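Local coordinates for protein putative Nitroreductase (Anabaena variabilis ATCC 29413, PDB 3EO7) that binds flavin mononucleotide and is probably an oxidoreductase of the nitroreductase family, at residues 384-389 with 395-400; 309-314 with 345-350. All blocks are in the same frame, centred on the assembly; numbering follows the deposited sequence.

Overall arrangement
Both contacts involve the mixed sheet of the C-terminal nitroreductase-family half of the chain, and their centres lie about 9 Å apart. Contact 1 is the hairpin of strands 381-390 and 395-400; contact 2 sets strand 310-312 beside the first turn of helix 347-358. They meet at several points: Gly388 O probably accepts a hydrogen bond from Leu345 N at 2.9 Å, Val389 CG1 packs on Phe347 CA at the helix start at 3.6 Å, and Tyr397 CE2 lies 3.7 Å from Ile311 CD1 of the strand. Both lie away from the annotated flavin mononucleotide-binding residues and join parts of the sheet and its flanking helix.

Contact 1: 384-389 with 395-400; sequences IAVCGV and GCYYYA
Ile384 and Val386 grip Tyr397 and Gly395 through four backbone hydrogen bonds, the signature of an antiparallel beta hairpin within the mixed sheet of a nitroreductase-family unit. Ile384 N gives to Tyr397 O at 2.7 Å and Val386 N to Gly395 O at 2.8 Å, both nearly straight; Tyr397 N and Gly395 N return bonds to Ile384 O and Val386 O. Between these hydrogen-bonded pairs sits the non-hydrogen-bonded pair Ala385 and Cys396, whose CA atoms approach to 4.4 Å.

On the face carrying Ile384 and Tyr397, Val386 CG2 slants against Tyr397 CD1 at 3.7 Å. With CG beside the backbone N (chi1 -62°), the Tyr397 ring is carried back along the hairpin to Val386, across from side-chain-less Gly395. Ile384 CD1 reaches Tyr399 CB at 4.2 Å, and helix 347-358 covers this pair through Leu354. The Tyr397 hydroxyl is hydrogen-bonded to Glu393 O and Gln408 NE2, which would restrain the ring's tilt. On the reverse face, Ala385 packs on Leu418 of helix 415-421. Besides its bond from Tyr397 N, Ile384 O takes a CA-H...O contact from Cys396 CA at 3.4 Å and lies near the plane of the Tyr397 ring at its edge, 3.9 Å from CD1.

Contact 2: 309-314 with 345-350; sequences LKISTV and LTFDEL. With PGR (R-1,2-propanediol), chain S.
Ile311 and Ser312 of edge strand 310-312 meet one residue of the facing helix start, Phe347. First, Leu309 N donates at 2.9 Å to O1 of a propanediol, probably from the crystallisation liquor and also hydrogen-bonded to Gln408 O. Ile311 sends its CG2 branch, anti to the backbone N, obliquely to Phe347 CZ at 3.7 Å, while CG1 and CD1 lead to Tyr397. Its backbone pairs with Leu406 of strand 405-411. Ser312 O lies near the plane of the same ring, at its edge, 3.6 Å from Phe347 CZ. Ser312 OG accepts from Val314 N at 3.2 Å, an ST turn as the strand ends.

Because its chi1 is near -175°, with CG opposite the backbone N, the Phe347 ring extends outward from the helix and also packs on Leu406. A capping box fixes this turn: Thr346 OG1 accepts from Glu349 N at 3.0 Å, and Glu349 OE1 from Thr346 N at 2.9 Å. Replacing Phe347 by alanine is likely to open a gap beside Ile311 CG2 and lose the packing on Leu406. With no hydrogen bond between them, the two segments touch directly at one ring end, whose C-H edge is probably mildly favourable for the carbonyl oxygen.

Contact 1: 384-389 with 395-400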
# COMPACT_ATOMS: atom_id res chain seq x y z
N ILE A 384 -2.44 0.11 18.98
CA ILE A 384 -1.20 0.84 19.13
C ILE A 384 -0.50 0.49 20.41
O ILE A 384 -1.06 0.62 21.50
CB ILE A 384 -1.44 2.39 19.08
CG1 ILE A 384 -2.35 2.74 17.89
CG2 ILE A 384 -0.12 3.13 19.04
CD1 ILE A 384 -2.51 4.26 17.62
N ALA A 385 0.73 0.01 20.29
CA ALA A 385 1.58 -0.18 21.46
C ALA A 385 2.31 1.15 21.68
O ALA A 385 3.06 1.61 20.81
CB ALA A 385 2.58 -1.33 21.26
N VAL A 386 2.10 1.75 22.84
CA VAL A 386 2.72 3.02 23.18
C VAL A 386 3.79 2.80 24.23
O VAL A 386 3.50 2.26 25.30
CB VAL A 386 1.63 4.00 23.73
CG1 VAL A 386 2.23 5.26 24.29
CG2 VAL A 386 0.55 4.28 22.62
N CYS A 387 5.03 3.18 23.93
CA CYS A 387 6.12 3.07 24.87
C CYS A 387 6.69 4.39 25.29
O CYS A 387 7.23 4.49 26.39
CB CYS A 387 7.26 2.24 24.29
SG CYS A 387 6.71 0.54 23.94
N GLY A 388 6.60 5.39 24.43
CA GLY A 388 7.15 6.71 24.71
C GLY A 388 6.40 7.85 24.08
O GLY A 388 6.89 8.48 23.16
N VAL A 389 5.19 8.11 24.55
CA VAL A 389 4.38 9.22 24.06
C VAL A 389 4.08 10.05 25.28
O VAL A 389 3.41 9.58 26.22
CB VAL A 389 3.11 8.77 23.32
CG1 VAL A 389 2.25 10.01 22.96
CG2 VAL A 389 3.49 7.96 22.08
N GLY A 395 1.47 1.32 27.20
CA GLY A 395 0.62 0.13 27.15
C GLY A 395 0.13 -0.10 25.74
O GLY A 395 0.74 0.32 24.77
N CYS A 396 -1.00 -0.79 25.65
CA CYS A 396 -1.60 -1.10 24.38
C CYS A 396 -2.98 -0.50 24.35
O CYS A 396 -3.74 -0.60 25.32
CB CYS A 396 -1.69 -2.59 24.14
SG CYS A 396 -2.32 -2.93 22.45
N TYR A 397 -3.30 0.12 23.21
CA TYR A 397 -4.56 0.81 23.01
C TYR A 397 -5.21 0.37 21.72
O TYR A 397 -4.56 0.21 20.70
CB TYR A 397 -4.33 2.33 22.90
CG TYR A 397 -3.75 2.95 24.14
CD1 TYR A 397 -2.38 2.87 24.40
CD2 TYR A 397 -4.56 3.60 25.07
CE1 TYR A 397 -1.85 3.41 25.52
CE2 TYR A 397 -4.02 4.18 26.22
CZ TYR A 397 -2.66 4.07 26.45
OH TYR A 397 -2.11 4.63 27.58
N TYR A 398 -6.51 0.14 21.78
CA TYR A 398 -7.29 -0.01 20.55
C TYR A 398 -7.54 1.40 20.03
O TYR A 398 -7.86 2.31 20.80
CB TYR A 398 -8.63 -0.64 20.87
CG TYR A 398 -9.60 -0.68 19.72
CD1 TYR A 398 -9.33 -1.42 18.58
CD2 TYR A 398 -10.83 -0.04 19.82
CE1 TYR A 398 -10.25 -1.49 17.52
CE2 TYR A 398 -11.77 -0.13 18.80
CZ TYR A 398 -11.48 -0.86 17.66
OH TYR A 398 -12.42 -0.97 16.67
N TYR A 399 -7.37 1.62 18.73
CA TYR A 399 -7.70 2.90 18.16
C TYR A 399 -9.04 2.76 17.43
O TYR A 399 -9.20 1.89 16.55
CB TYR A 399 -6.61 3.41 17.21
CG TYR A 399 -7.02 4.68 16.46
CD1 TYR A 399 -7.37 5.85 17.15
CD2 TYR A 399 -7.04 4.71 15.06
CE1 TYR A 399 -7.75 7.01 16.46
CE2 TYR A 399 -7.41 5.85 14.38
CZ TYR A 399 -7.78 7.00 15.08
OH TYR A 399 -8.14 8.15 14.39
N ALA A 400 -10.01 3.57 17.86
CA ALA A 400 -11.38 3.62 17.34
C ALA A 400 -11.47 4.86 16.44
O ALA A 400 -11.67 5.97 16.91
CB ALA A 400 -12.39 3.74 18.53

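Contact 2: 309-314 with 345-350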
# COMPACT_ATOMS: atom_id res chain seq x y z
N LEU A 309 -10.38 2.52 29.86
CA LEU A 309 -10.04 3.93 29.79
C LEU A 309 -10.02 4.43 28.35
O LEU A 309 -9.38 3.83 27.49
CB LEU A 309 -8.68 4.20 30.41
CG LEU A 309 -8.15 5.65 30.34
CD1 LEU A 309 -9.07 6.61 31.09
CD2 LEU A 309 -6.70 5.65 30.86
N LYS A 310 -10.75 5.50 28.08
CA LYS A 310 -10.76 6.08 26.74
C LYS A 310 -10.25 7.52 26.77
O LYS A 310 -10.54 8.29 27.70
CB LYS A 310 -12.11 5.93 26.05
CG LYS A 310 -13.29 6.59 26.70
CD LYS A 310 -14.62 6.22 25.98
CE LYS A 310 -14.63 4.75 25.64
NZ LYS A 310 -15.83 4.19 25.06
N ILE A 311 -9.50 7.86 25.72
CA ILE A 311 -8.79 9.11 25.56
C ILE A 311 -9.10 9.62 24.15
O ILE A 311 -8.93 8.87 23.17
CB ILE A 311 -7.23 8.94 25.67
CG1 ILE A 311 -6.78 8.27 26.99
CG2 ILE A 311 -6.53 10.28 25.55
CD1 ILE A 311 -6.51 6.78 26.88
N SER A 312 -9.56 10.86 24.03
CA SER A 312 -9.86 11.40 22.71
C SER A 312 -8.57 11.63 21.92
O SER A 312 -7.56 12.03 22.46
CB SER A 312 -10.59 12.72 22.79
OG SER A 312 -10.90 13.21 21.50
N THR A 313 -8.65 11.37 20.61
CA THR A 313 -7.56 11.63 19.70
C THR A 313 -7.89 12.79 18.74
O THR A 313 -7.14 13.05 17.80
CB THR A 313 -7.26 10.38 18.87
OG1 THR A 313 -8.43 9.99 18.13
CG2 THR A 313 -6.74 9.26 19.78
N VAL A 314 -8.99 13.51 18.99
CA VAL A 314 -9.36 14.63 18.12
C VAL A 314 -8.18 15.61 18.01
O VAL A 314 -7.58 16.00 19.02
CB VAL A 314 -10.65 15.30 18.56
CG1 VAL A 314 -10.87 16.61 17.78
CG2 VAL A 314 -11.82 14.33 18.37
N LEU A 345 7.57 10.77 21.47
CA LEU A 345 6.69 11.61 20.68
C LEU A 345 5.83 12.38 21.67
O LEU A 345 5.63 11.92 22.81
CB LEU A 345 5.75 10.80 19.78
CG LEU A 345 6.14 10.62 18.32
CD1 LEU A 345 7.57 10.23 18.13
CD2 LEU A 345 5.13 9.65 17.66
N THR A 346 5.30 13.52 21.26
CA THR A 346 4.30 14.19 22.05
C THR A 346 2.95 13.56 21.69
O THR A 346 2.77 12.97 20.62
CB THR A 346 4.22 15.69 21.79
OG1 THR A 346 3.78 15.95 20.45
CG2 THR A 346 5.56 16.38 22.07
N PHE A 347 1.96 13.70 22.56
CA PHE A 347 0.65 13.14 22.24
C PHE A 347 0.07 13.89 21.03
O PHE A 347 -0.53 13.27 20.15
CB PHE A 347 -0.26 13.18 23.46
CG PHE A 347 -1.59 12.53 23.25
CD1 PHE A 347 -1.73 11.33 22.57
CD2 PHE A 347 -2.73 13.11 23.78
CE1 PHE A 347 -2.96 10.74 22.41
CE2 PHE A 347 -3.98 12.50 23.62
CZ PHE A 347 -4.07 11.32 22.94
N ASP A 348 0.30 15.20 20.96
CA ASP A 348 -0.13 15.95 19.76
C ASP A 348 0.46 15.39 18.46
O ASP A 348 -0.22 15.37 17.42
CB ASP A 348 0.19 17.44 19.88
CG ASP A 348 -0.81 18.19 20.76
OD1 ASP A 348 -1.87 17.64 21.14
OD2 ASP A 348 -0.52 19.37 21.05
N GLU A 349 1.72 14.96 18.49
CA GLU A 349 2.35 14.37 17.31
C GLU A 349 1.62 13.09 16.93
O GLU A 349 1.31 12.86 15.77
CB GLU A 349 3.84 14.12 17.55
CG GLU A 349 4.69 15.38 17.41
CD GLU A 349 6.13 15.25 17.92
OE1 GLU A 349 6.39 14.35 18.75
OE2 GLU A 349 6.97 16.11 17.51
N LEU A 350 1.38 12.21 17.90
CA LEU A 350 0.68 10.96 17.63
C LEU A 350 -0.71 11.27 17.08
O LEU A 350 -1.12 10.67 16.11
CB LEU A 350 0.56 10.09 18.89
CG LEU A 350 -0.19 8.76 18.69
CD1 LEU A 350 0.54 7.88 17.65
CD2 LEU A 350 -0.35 8.06 20.05
C1 PGR S . -8.51 -0.53 31.44
C2 PGR S . -7.15 -1.02 31.95
C3 PGR S . -6.43 -1.83 30.87
O1 PGR S . -8.40 0.49 30.44
O2 PGR S . -6.31 0.02 32.49